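Local coordinates for protein DNA-entry nuclease (Competence-specific nuclease) (Streptococcus agalactiae ILRI112, PDB 4QGO) that probably cleaves DNA without sequence specificity, as a beta-beta-alpha nuclease of the His-Me finger clan regarded as a virulence factor of this streptococcus, at residues F14-I22 with L177-A188; N44-Q54 with A66-I74. The protein carries 1 engineered substitution. All coordinates share one frame; numbering follows the deposited sequence.

Contact 1 (F14-I22 with L177-A188)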
loop_
_atom_site.group_PDB
_atom_site.type_symbol
_atom_site.label_atom_id
_atom_site.label_comp_id
_atom_site.label_asym_id
_atom_site.label_seq_id
_atom_site.Cartn_x
_atom_site.Cartn_y
_atom_site.Cartn_z
ATOM N N PHE A 14 -6.557 16.570 2.082
ATOM C CA PHE A 14 -6.263 15.143 2.022
ATOM C C PHE A 14 -7.530 14.333 2.258
ATOM O O PHE A 14 -7.814 13.375 1.526
ATOM C CB PHE A 14 -5.196 14.740 3.049
ATOM C CG PHE A 14 -4.785 13.299 2.939
ATOM C CD1 PHE A 14 -5.562 12.298 3.506
ATOM C CD2 PHE A 14 -3.636 12.946 2.246
ATOM C CE1 PHE A 14 -5.211 10.977 3.375
ATOM C CE2 PHE A 14 -3.286 11.621 2.118
ATOM C CZ PHE A 14 -4.065 10.646 2.683
ATOM N N GLN A 15 -8.285 14.710 3.285
ATOM C CA GLN A 15 -9.491 13.973 3.638
ATOM C C GLN A 15 -10.557 14.042 2.547
ATOM O O GLN A 15 -11.269 13.071 2.314
ATOM C CB GLN A 15 -10.047 14.445 4.990
ATOM C CG GLN A 15 -9.144 14.080 6.153
ATOM C CD GLN A 15 -9.646 14.578 7.490
ATOM O OE1 GLN A 15 -10.776 14.297 7.882
ATOM N NE2 GLN A 15 -8.810 15.330 8.197
ATOM N N ASN A 16 -10.658 15.185 1.872
ATOM C CA ASN A 16 -11.564 15.309 0.730
ATOM C C ASN A 16 -11.168 14.350 -0.397
ATOM O O ASN A 16 -12.014 13.669 -0.989
ATOM C CB ASN A 16 -11.602 16.753 0.225
ATOM C CG ASN A 16 -12.320 17.687 1.183
ATOM O OD1 ASN A 16 -12.985 17.245 2.120
ATOM N ND2 ASN A 16 -12.199 18.992 0.944
ATOM N N ASN A 17 -9.872 14.283 -0.685
ATOM C CA ASN A 17 -9.385 13.356 -1.701
ATOM C C ASN A 17 -9.676 11.910 -1.308
ATOM O O ASN A 17 -10.103 11.106 -2.143
ATOM C CB ASN A 17 -7.895 13.569 -1.961
ATOM C CG ASN A 17 -7.620 14.841 -2.736
ATOM O OD1 ASN A 17 -8.424 15.251 -3.572
ATOM N ND2 ASN A 17 -6.486 15.475 -2.463
ATOM N N LEU A 18 -9.456 11.596 -0.032
ATOM C CA LEU A 18 -9.746 10.265 0.488
ATOM C C LEU A 18 -11.219 9.922 0.273
ATOM O O LEU A 18 -11.538 8.854 -0.235
ATOM C CB LEU A 18 -9.372 10.168 1.971
ATOM C CG LEU A 18 -9.583 8.803 2.619
ATOM C CD1 LEU A 18 -8.787 7.731 1.876
ATOM C CD2 LEU A 18 -9.205 8.850 4.093
ATOM N N LYS A 19 -12.108 10.839 0.646
ATOM C CA LYS A 19 -13.543 10.612 0.476
ATOM C C LYS A 19 -13.921 10.378 -0.986
ATOM O O LYS A 19 -14.728 9.498 -1.288
ATOM C CB LYS A 19 -14.342 11.789 1.040
ATOM C CG LYS A 19 -15.844 11.659 0.844
ATOM N N ASN A 20 -13.340 11.162 -1.890
ATOM C CA ASN A 20 -13.603 10.993 -3.315
ATOM C C ASN A 20 -13.126 9.644 -3.835
ATOM O O ASN A 20 -13.720 9.075 -4.751
ATOM C CB ASN A 20 -12.936 12.104 -4.130
ATOM C CG ASN A 20 -13.521 13.475 -3.846
ATOM O OD1 ASN A 20 -14.661 13.598 -3.396
ATOM N ND2 ASN A 20 -12.742 14.518 -4.120
ATOM N N ALA A 21 -12.045 9.136 -3.252
ATOM C CA ALA A 21 -11.437 7.901 -3.730
ATOM C C ALA A 21 -12.103 6.639 -3.190
ATOM O O ALA A 21 -12.105 5.606 -3.858
ATOM C CB ALA A 21 -9.961 7.895 -3.400
ATOM N N ILE A 22 -12.663 6.705 -1.988
ATOM C CA ILE A 22 -13.242 5.505 -1.376
ATOM C C ILE A 22 -14.762 5.546 -1.246
ATOM O O ILE A 22 -15.371 4.570 -0.809
ATOM C CB ILE A 22 -12.647 5.214 0.025
ATOM C CG1 ILE A 22 -13.087 6.287 1.020
ATOM C CG2 ILE A 22 -11.127 5.090 -0.042
ATOM C CD1 ILE A 22 -12.681 6.011 2.450
ATOM N N LEU A 177 -4.569 4.811 -4.332
ATOM C CA LEU A 177 -5.621 5.824 -4.493
ATOM C C LEU A 177 -5.036 7.067 -5.160
ATOM O O LEU A 177 -4.061 7.645 -4.655
ATOM C CB LEU A 177 -6.252 6.175 -3.143
ATOM C CG LEU A 177 -6.815 5.008 -2.331
ATOM C CD1 LEU A 177 -7.472 5.533 -1.060
ATOM C CD2 LEU A 177 -7.794 4.192 -3.164
ATOM N N TYR A 178 -5.594 7.440 -6.314
ATOM C CA TYR A 178 -5.161 8.621 -7.069
ATOM C C TYR A 178 -6.222 9.714 -6.957
ATOM O O TYR A 178 -7.417 9.416 -6.892
ATOM C CB TYR A 178 -4.924 8.283 -8.546
ATOM C CG TYR A 178 -3.879 7.198 -8.771
ATOM C CD1 TYR A 178 -2.529 7.508 -8.819
ATOM C CD2 TYR A 178 -4.251 5.867 -8.925
ATOM C CE1 TYR A 178 -1.573 6.523 -9.013
ATOM C CE2 TYR A 178 -3.304 4.879 -9.133
ATOM C CZ TYR A 178 -1.966 5.210 -9.171
ATOM O OH TYR A 178 -1.029 4.233 -9.366
ATOM N N ARG A 179 -5.792 10.977 -6.936
ATOM C CA ARG A 179 -6.723 12.101 -6.782
ATOM C C ARG A 179 -7.603 12.268 -8.003
ATOM O O ARG A 179 -8.705 12.815 -7.918
ATOM C CB ARG A 179 -5.973 13.418 -6.613
ATOM C CG ARG A 179 -5.164 13.562 -5.334
ATOM C CD ARG A 179 -4.552 14.958 -5.254
ATOM N NE ARG A 179 -3.750 15.256 -6.435
ATOM C CZ ARG A 179 -3.294 16.464 -6.745
ATOM N NH1 ARG A 179 -3.566 17.501 -5.959
ATOM N NH2 ARG A 179 -2.572 16.640 -7.842
ATOM N N ASN A 180 -7.080 11.825 -9.137
ATOM C CA ASN A 180 -7.690 12.069 -10.432
ATOM C C ASN A 180 -7.123 11.087 -11.443
ATOM O O ASN A 180 -6.307 10.223 -11.108
ATOM C CB ASN A 180 -7.419 13.510 -10.868
ATOM C CG ASN A 180 -5.940 13.841 -10.896
ATOM O OD1 ASN A 180 -5.137 13.106 -11.475
ATOM N ND2 ASN A 180 -5.567 14.939 -10.245
ATOM N N ASP A 181 -7.530 11.223 -12.695
ATOM C CA ASP A 181 -7.148 10.234 -13.689
ATOM C C ASP A 181 -5.721 10.377 -14.195
ATOM O O ASP A 181 -5.213 9.472 -14.846
ATOM C CB ASP A 181 -8.125 10.238 -14.871
ATOM C CG ASP A 181 -9.452 9.595 -14.532
ATOM O OD1 ASP A 181 -9.516 8.844 -13.536
ATOM O OD2 ASP A 181 -10.430 9.836 -15.272
ATOM N N THR A 182 -5.057 11.487 -13.881
ATOM C CA THR A 182 -3.749 11.754 -14.481
ATOM C C THR A 182 -2.533 11.750 -13.544
ATOM O O THR A 182 -1.409 11.589 -14.015
ATOM C CB THR A 182 -3.763 13.066 -15.282
ATOM O OG1 THR A 182 -4.146 14.148 -14.427
ATOM C CG2 THR A 182 -4.759 12.961 -16.428
ATOM N N ASP A 183 -2.747 11.939 -12.241
ATOM C CA ASP A 183 -1.628 11.965 -11.289
ATOM C C ASP A 183 -0.728 10.751 -11.454
ATOM O O ASP A 183 -1.201 9.614 -11.586
ATOM C CB ASP A 183 -2.113 11.937 -9.842
ATOM C CG ASP A 183 -2.558 13.282 -9.325
ATOM O OD1 ASP A 183 -2.476 14.309 -10.037
ATOM O OD2 ASP A 183 -2.982 13.301 -8.159
ATOM N N LEU A 184 0.573 10.971 -11.401
ATOM C CA LEU A 184 1.500 9.856 -11.527
ATOM C C LEU A 184 1.628 9.057 -10.231
ATOM O O LEU A 184 1.906 7.866 -10.268
ATOM C CB LEU A 184 2.865 10.365 -11.969
ATOM C CG LEU A 184 2.856 10.965 -13.369
ATOM C CD1 LEU A 184 4.227 11.522 -13.687
ATOM C CD2 LEU A 184 2.458 9.903 -14.366
ATOM N N VAL A 185 1.447 9.720 -9.094
ATOM C CA VAL A 185 1.735 9.120 -7.790
ATOM C C VAL A 185 0.447 9.054 -6.978
ATOM O O VAL A 185 -0.306 10.021 -6.923
ATOM C CB VAL A 185 2.780 9.970 -7.018
ATOM C CG1 VAL A 185 3.094 9.355 -5.656
ATOM C CG2 VAL A 185 4.043 10.138 -7.842
ATOM N N PRO A 186 0.181 7.908 -6.328
ATOM C CA PRO A 186 -1.023 7.814 -5.500
ATOM C C PRO A 186 -0.865 8.640 -4.227
ATOM O O PRO A 186 0.245 8.744 -3.711
ATOM C CB PRO A 186 -1.091 6.318 -5.162
ATOM C CG PRO A 186 0.323 5.864 -5.186
ATOM C CD PRO A 186 0.985 6.670 -6.295
ATOM N N PHE A 187 -1.954 9.211 -3.721
ATOM C CA PHE A 187 -1.865 9.975 -2.479
ATOM C C PHE A 187 -2.017 9.087 -1.246
ATOM O O PHE A 187 -1.768 9.534 -0.123
ATOM C CB PHE A 187 -2.883 11.137 -2.442
ATOM C CG PHE A 187 -4.319 10.687 -2.302
ATOM C CD1 PHE A 187 -4.894 10.521 -1.045
ATOM C CD2 PHE A 187 -5.091 10.425 -3.430
ATOM C CE1 PHE A 187 -6.217 10.086 -0.912
ATOM C CE2 PHE A 187 -6.405 10.002 -3.311
ATOM C CZ PHE A 187 -6.975 9.840 -2.051
ATOM N N ALA A 188 -2.441 7.837 -1.450
ATOM C CA ALA A 188 -2.578 6.896 -0.349
ATOM C C ALA A 188 -2.589 5.489 -0.885
ATOM O O ALA A 188 -2.817 5.269 -2.073
ATOM C CB ALA A 188 -3.871 7.157 0.429
HETATM O O HOH W 1 -5.763 17.943 -3.888
HETATM O O HOH W 2 -9.939 13.923 -5.410
#

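Contact 2 (N44-Q54 with A66-I74). With SO4 (sulfate ion), chain C.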
loop_
_atom_site.group_PDB
_atom_site.type_symbol
_atom_site.label_atom_id
_atom_site.label_comp_id
_atom_site.label_asym_id
_atom_site.label_seq_id
_atom_site.Cartn_x
_atom_site.Cartn_y
_atom_site.Cartn_z
ATOM N N ASN A 44 -13.957 -11.631 0.669
ATOM C CA ASN A 44 -14.397 -12.981 0.992
ATOM C C ASN A 44 -13.198 -13.931 1.017
ATOM O O ASN A 44 -12.615 -14.240 -0.019
ATOM C CB ASN A 44 -15.452 -13.449 -0.010
ATOM C CG ASN A 44 -16.010 -14.819 0.330
ATOM O OD1 ASN A 44 -15.708 -15.374 1.384
ATOM N ND2 ASN A 44 -16.859 -15.351 -0.550
ATOM N N ALA A 45 -12.810 -14.354 2.218
ATOM C CA ALA A 45 -11.702 -15.293 2.383
ATOM C C ALA A 45 -12.184 -16.732 2.417
ATOM O O ALA A 45 -11.380 -17.654 2.429
ATOM C CB ALA A 45 -10.922 -14.974 3.652
ATOM N N ASP A 46 -13.498 -16.925 2.429
ATOM C CA ASP A 46 -14.060 -18.271 2.527
ATOM C C ASP A 46 -14.351 -18.814 1.133
ATOM O O ASP A 46 -15.501 -19.111 0.776
ATOM C CB ASP A 46 -15.318 -18.252 3.397
ATOM C CG ASP A 46 -15.832 -19.637 3.705
ATOM O OD1 ASP A 46 -15.065 -20.608 3.519
ATOM O OD2 ASP A 46 -16.999 -19.752 4.135
ATOM N N VAL A 47 -13.300 -18.908 0.330
ATOM C CA VAL A 47 -13.414 -19.383 -1.041
ATOM C C VAL A 47 -12.401 -20.502 -1.259
ATOM O O VAL A 47 -11.238 -20.391 -0.865
ATOM C CB VAL A 47 -13.193 -18.241 -2.065
ATOM C CG1 VAL A 47 -14.323 -17.226 -1.991
ATOM C CG2 VAL A 47 -11.884 -17.542 -1.812
ATOM N N ASN A 48 -12.848 -21.597 -1.868
ATOM C CA ASN A 48 -11.943 -22.711 -2.121
ATOM C C ASN A 48 -11.185 -22.510 -3.425
ATOM O O ASN A 48 -11.417 -23.198 -4.423
ATOM C CB ASN A 48 -12.706 -24.040 -2.125
ATOM C CG ASN A 48 -11.771 -25.227 -2.140
ATOM O OD1 ASN A 48 -10.700 -25.192 -1.526
ATOM N ND2 ASN A 48 -12.158 -26.285 -2.851
ATOM N N VAL A 49 -10.289 -21.529 -3.414
ATOM C CA VAL A 49 -9.489 -21.229 -4.592
ATOM C C VAL A 49 -8.003 -21.283 -4.277
ATOM O O VAL A 49 -7.577 -21.029 -3.146
ATOM C CB VAL A 49 -9.833 -19.851 -5.200
ATOM C CG1 VAL A 49 -11.299 -19.807 -5.636
ATOM C CG2 VAL A 49 -9.521 -18.746 -4.212
ATOM N N LYS A 50 -7.225 -21.609 -5.300
ATOM C CA LYS A 50 -5.777 -21.671 -5.210
ATOM C C LYS A 50 -5.212 -20.292 -4.875
ATOM O O LYS A 50 -5.719 -19.281 -5.356
ATOM C CB LYS A 50 -5.223 -22.157 -6.545
ATOM C CG LYS A 50 -3.757 -22.337 -6.585
ATOM C CD LYS A 50 -3.376 -23.095 -7.842
ATOM C CE LYS A 50 -3.986 -22.483 -9.094
ATOM N NZ LYS A 50 -3.183 -21.343 -9.621
ATOM N N ALA A 51 -4.181 -20.256 -4.034
ATOM C CA ALA A 51 -3.493 -19.004 -3.733
ATOM C C ALA A 51 -3.037 -18.329 -5.024
ATOM O O ALA A 51 -2.638 -19.000 -5.988
ATOM C CB ALA A 51 -2.308 -19.264 -2.821
ATOM N N TYR A 52 -3.093 -16.998 -5.053
ATOM C CA TYR A 52 -2.744 -16.249 -6.259
ATOM C C TYR A 52 -2.416 -14.800 -5.934
ATOM O O TYR A 52 -2.749 -14.309 -4.854
ATOM C CB TYR A 52 -3.920 -16.256 -7.257
ATOM C CG TYR A 52 -5.124 -15.432 -6.801
ATOM C CD1 TYR A 52 -6.124 -15.993 -6.016
ATOM C CD2 TYR A 52 -5.240 -14.084 -7.141
ATOM C CE1 TYR A 52 -7.218 -15.240 -5.581
ATOM C CE2 TYR A 52 -6.333 -13.320 -6.699
ATOM C CZ TYR A 52 -7.322 -13.911 -5.925
ATOM O OH TYR A 52 -8.403 -13.159 -5.479
ATOM N N VAL A 53 -1.766 -14.133 -6.883
ATOM C CA VAL A 53 -1.678 -12.678 -6.925
ATOM C C VAL A 53 -2.088 -12.221 -8.306
ATOM O O VAL A 53 -1.757 -12.867 -9.310
ATOM C CB VAL A 53 -0.256 -12.179 -6.664
ATOM C CG1 VAL A 53 -0.197 -10.639 -6.630
ATOM C CG2 VAL A 53 0.194 -12.717 -5.392
ATOM N N GLN A 54 -2.817 -11.109 -8.352
ATOM C CA GLN A 54 -3.176 -10.463 -9.600
ATOM C C GLN A 54 -2.887 -8.972 -9.491
ATOM O O GLN A 54 -3.513 -8.270 -8.694
ATOM C CB GLN A 54 -4.655 -10.683 -9.909
ATOM C CG GLN A 54 -5.089 -10.039 -11.205
ATOM C CD GLN A 54 -4.501 -10.717 -12.411
ATOM O OE1 GLN A 54 -4.705 -11.916 -12.625
ATOM N NE2 GLN A 54 -3.747 -9.964 -13.204
ATOM N N ALA A 66 -4.804 -4.393 -6.879
ATOM C CA ALA A 66 -4.120 -5.675 -6.773
ATOM C C ALA A 66 -4.865 -6.561 -5.802
ATOM O O ALA A 66 -5.305 -6.115 -4.737
ATOM C CB ALA A 66 -2.681 -5.473 -6.286
ATOM N N ASN A 67 -4.995 -7.830 -6.166
ATOM C CA ASN A 67 -5.689 -8.800 -5.329
ATOM C C ASN A 67 -4.869 -10.051 -5.106
ATOM O O ASN A 67 -4.087 -10.452 -5.958
ATOM C CB ASN A 67 -7.005 -9.203 -5.985
ATOM C CG ASN A 67 -8.115 -8.214 -5.710
ATOM O OD1 ASN A 67 -8.634 -8.145 -4.595
ATOM N ND2 ASN A 67 -8.500 -7.460 -6.726
ATOM N N ALA A 68 -5.083 -10.686 -3.964
ATOM C CA ALA A 68 -4.397 -11.936 -3.660
ATOM C C ALA A 68 -5.215 -12.799 -2.732
ATOM O O ALA A 68 -6.060 -12.302 -1.975
ATOM C CB ALA A 68 -3.034 -11.667 -3.037
ATOM N N MET A 69 -4.985 -14.107 -2.825
ATOM C CA MET A 69 -5.338 -15.037 -1.770
ATOM C C MET A 69 -4.032 -15.627 -1.315
ATOM O O MET A 69 -3.317 -16.245 -2.105
ATOM C CB MET A 69 -6.273 -16.145 -2.258
ATOM C CG MET A 69 -6.485 -17.253 -1.226
ATOM S SD MET A 69 -7.354 -16.684 0.265
ATOM C CE MET A 69 -8.950 -16.310 -0.402
ATOM N N LEU A 70 -3.707 -15.370 -0.059
ATOM C CA LEU A 70 -2.403 -15.690 0.488
ATOM C C LEU A 70 -2.464 -16.884 1.417
ATOM O O LEU A 70 -3.366 -17.001 2.239
ATOM C CB LEU A 70 -1.845 -14.487 1.257
ATOM C CG LEU A 70 -1.707 -13.158 0.504
ATOM C CD1 LEU A 70 -1.312 -12.028 1.461
ATOM C CD2 LEU A 70 -0.697 -13.269 -0.632
ATOM N N ASP A 71 -1.481 -17.767 1.282
ATOM C CA ASP A 71 -1.292 -18.851 2.234
ATOM C C ASP A 71 0.159 -19.322 2.150
ATOM O O ASP A 71 0.970 -18.747 1.405
ATOM C CB ASP A 71 -2.309 -19.997 2.030
ATOM C CG ASP A 71 -2.171 -20.699 0.684
ATOM O OD1 ASP A 71 -1.049 -20.798 0.142
ATOM O OD2 ASP A 71 -3.201 -21.178 0.165
ATOM N N ARG A 72 0.491 -20.357 2.906
ATOM C CA ARG A 72 1.881 -20.790 2.984
ATOM C C ARG A 72 2.445 -21.341 1.687
ATOM O O ARG A 72 3.663 -21.472 1.562
ATOM C CB ARG A 72 2.074 -21.793 4.120
ATOM C CG ARG A 72 2.128 -21.122 5.478
ATOM C CD ARG A 72 2.586 -22.072 6.553
ATOM N NE ARG A 72 3.987 -21.873 6.898
ATOM C CZ ARG A 72 4.492 -22.083 8.109
ATOM N NH1 ARG A 72 3.705 -22.497 9.096
ATOM N NH2 ARG A 72 5.781 -21.875 8.334
ATOM N N THR A 73 1.584 -21.668 0.724
ATOM C CA THR A 73 2.076 -22.186 -0.554
ATOM C C THR A 73 2.751 -21.134 -1.434
ATOM O O THR A 73 3.501 -21.485 -2.344
ATOM C CB THR A 73 0.984 -22.909 -1.389
ATOM O OG1 THR A 73 0.045 -21.953 -1.907
ATOM C CG2 THR A 73 0.257 -23.966 -0.552
ATOM N N ILE A 74 2.487 -19.850 -1.188
ATOM C CA ILE A 74 3.131 -18.799 -1.977
ATOM C C ILE A 74 3.967 -17.830 -1.141
ATOM O O ILE A 74 4.616 -16.937 -1.679
ATOM C CB ILE A 74 2.135 -18.028 -2.881
ATOM C CG1 ILE A 74 1.097 -17.264 -2.055
ATOM C CG2 ILE A 74 1.457 -18.987 -3.848
ATOM C CD1 ILE A 74 0.247 -16.321 -2.905
HETATM S S SO4 C . -12.136 -7.355 -6.622
HETATM O O1 SO4 C . -11.259 -6.254 -6.988
HETATM O O2 SO4 C . -12.129 -8.365 -7.667
HETATM O O3 SO4 C . -13.514 -6.883 -6.438
HETATM O O4 SO4 C . -11.677 -7.969 -5.384
HETATM O O HOH W 3 -3.408 -22.666 -2.690
#

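Contact 1 (F14-I22 with L177-A188)
Helix residues 14-22 run past the two ends of the 177-188 loop, with Ala21 beside Leu177, Asn17 beside Arg179 and Phe14 beside Phe187, the closest CA-CA pair being Asn17 and Arg179 at 5.9 Å. Phe187 is the main wedge. Its CG lies between the backbone N and the carbonyl carbon (chi1 70°), a rotation that sets the ring against the helix. There it presents an edge to the face of Phe14 in a T-shaped pair, centroids 5.4 Å apart and planes at 83°. Over one face of the Phe187 ring sits Asn17 CB, in a CH-pi contact 4.0 Å from the centroid, while Ala21 CB meets the ring edge 3.8 Å from Phe187 CZ. Leu177 CD1 reaches between Leu18 CD1 and the CG2 branch of Ile22, the latter at 3.8 Å.

The loop links the antiparallel strands 170-177 and 188-195, and its base is closed by a classic beta bulge, in which Phe187 and Ala188 both stand opposite Leu177. Helix 12-22 packs on a hairpin end of the large sheet, and Leu18 also touches Phe27, Tyr34 and Ala205, of three further strands of the sheet.

Farther out the contact turns polar. The amide of Asn17 lies across the aliphatic part of Arg179, ND2 3.4 Å from CD, and both of its polar atoms are joined to the loop by water: one water accepts from Asn17 ND2 and Arg179 NH1, another donates to Asn17 OD1 and Arg179 O. Within the loop Arg179 is salt-bridged to Asp183, whose carboxylate is gripped side-on; NE to OD2 measures 2.7 Å, nearly straight and in the guanidinium plane, and NH2 serves OD1.

Contact 2 (N44-Q54 with A66-I74)
The Tyr52 ring lies flat over the neighbouring strand, with the peptide nitrogen of Met69 above its centre and Ala68 C toward its rim on the same face; Ala68 CA adds a CH-pi contact at 4.2 Å from the centroid, and Lys50 O sits in plane at the ring edge. A chi1 of 70° folds the ring across to the partner strand, where CE1 touches Met69 CB at 3.6 Å.

Beneath it, strands 52-54 and 66-70 form an antiparallel hairpin. Tyr52 with Met69 and Gln54 with Asn67 are hydrogen-bonded pairs, each closed by two backbone bonds, and Val53 with Ala68 between them is a non-hydrogen-bonded pair whose side chains lie on the other face. The bent chain of Met69 carries its methyl CE to Val47 CG2, a tight 3.5 Å, where the loop before strand 52-54 packs against it. Ala51 CB nestles among Ile74 CD1 (3.9 Å), Asp71 and Thr73.

Asp71 OD1 accepts from both Thr73 N, making an Asx turn, and Thr73 OG1 at 2.6 Å on its syn lone pair; its other oxygen forms a salt bridge with Arg169. Asn67 gives an N-H from ND2 to sulfate O1 at 3.0 Å, while its OD1 accepts from Arg171, which fixes the amide's orientation. Arg173 binds the same sulfate, an ion probably from the crystallisation liquor. An amide N-H and a nearby arginine on one sulfate are consistent with an anion-binding patch shared by strands 66-70 and 170-177, though whether nucleic acid phosphates ever occupy it remains open.

In the fold
From the N terminus, helix 12-22 comes first, followed by strands 27-30 and 33-36 at one border of the seven-stranded antiparallel sheet. The chain then passes to the opposite border, where contact 2 closes the 11-residue connection between 54 and 66. Only after the two-stranded sheet 108-112/135-139 and helices 140-144 and 153-165 does it return as strand 170-177, which pairs with 66-70 and leads into the loop of contact 1. Contact 1 therefore closes a span of 154 residues that wholly encloses contact 2. Their centres lie about 27 Å apart and their nearest atoms about 10 Å, so the two do not touch: one ties the N-terminal helix to a strand connection, the other finishes the sheet's far edge.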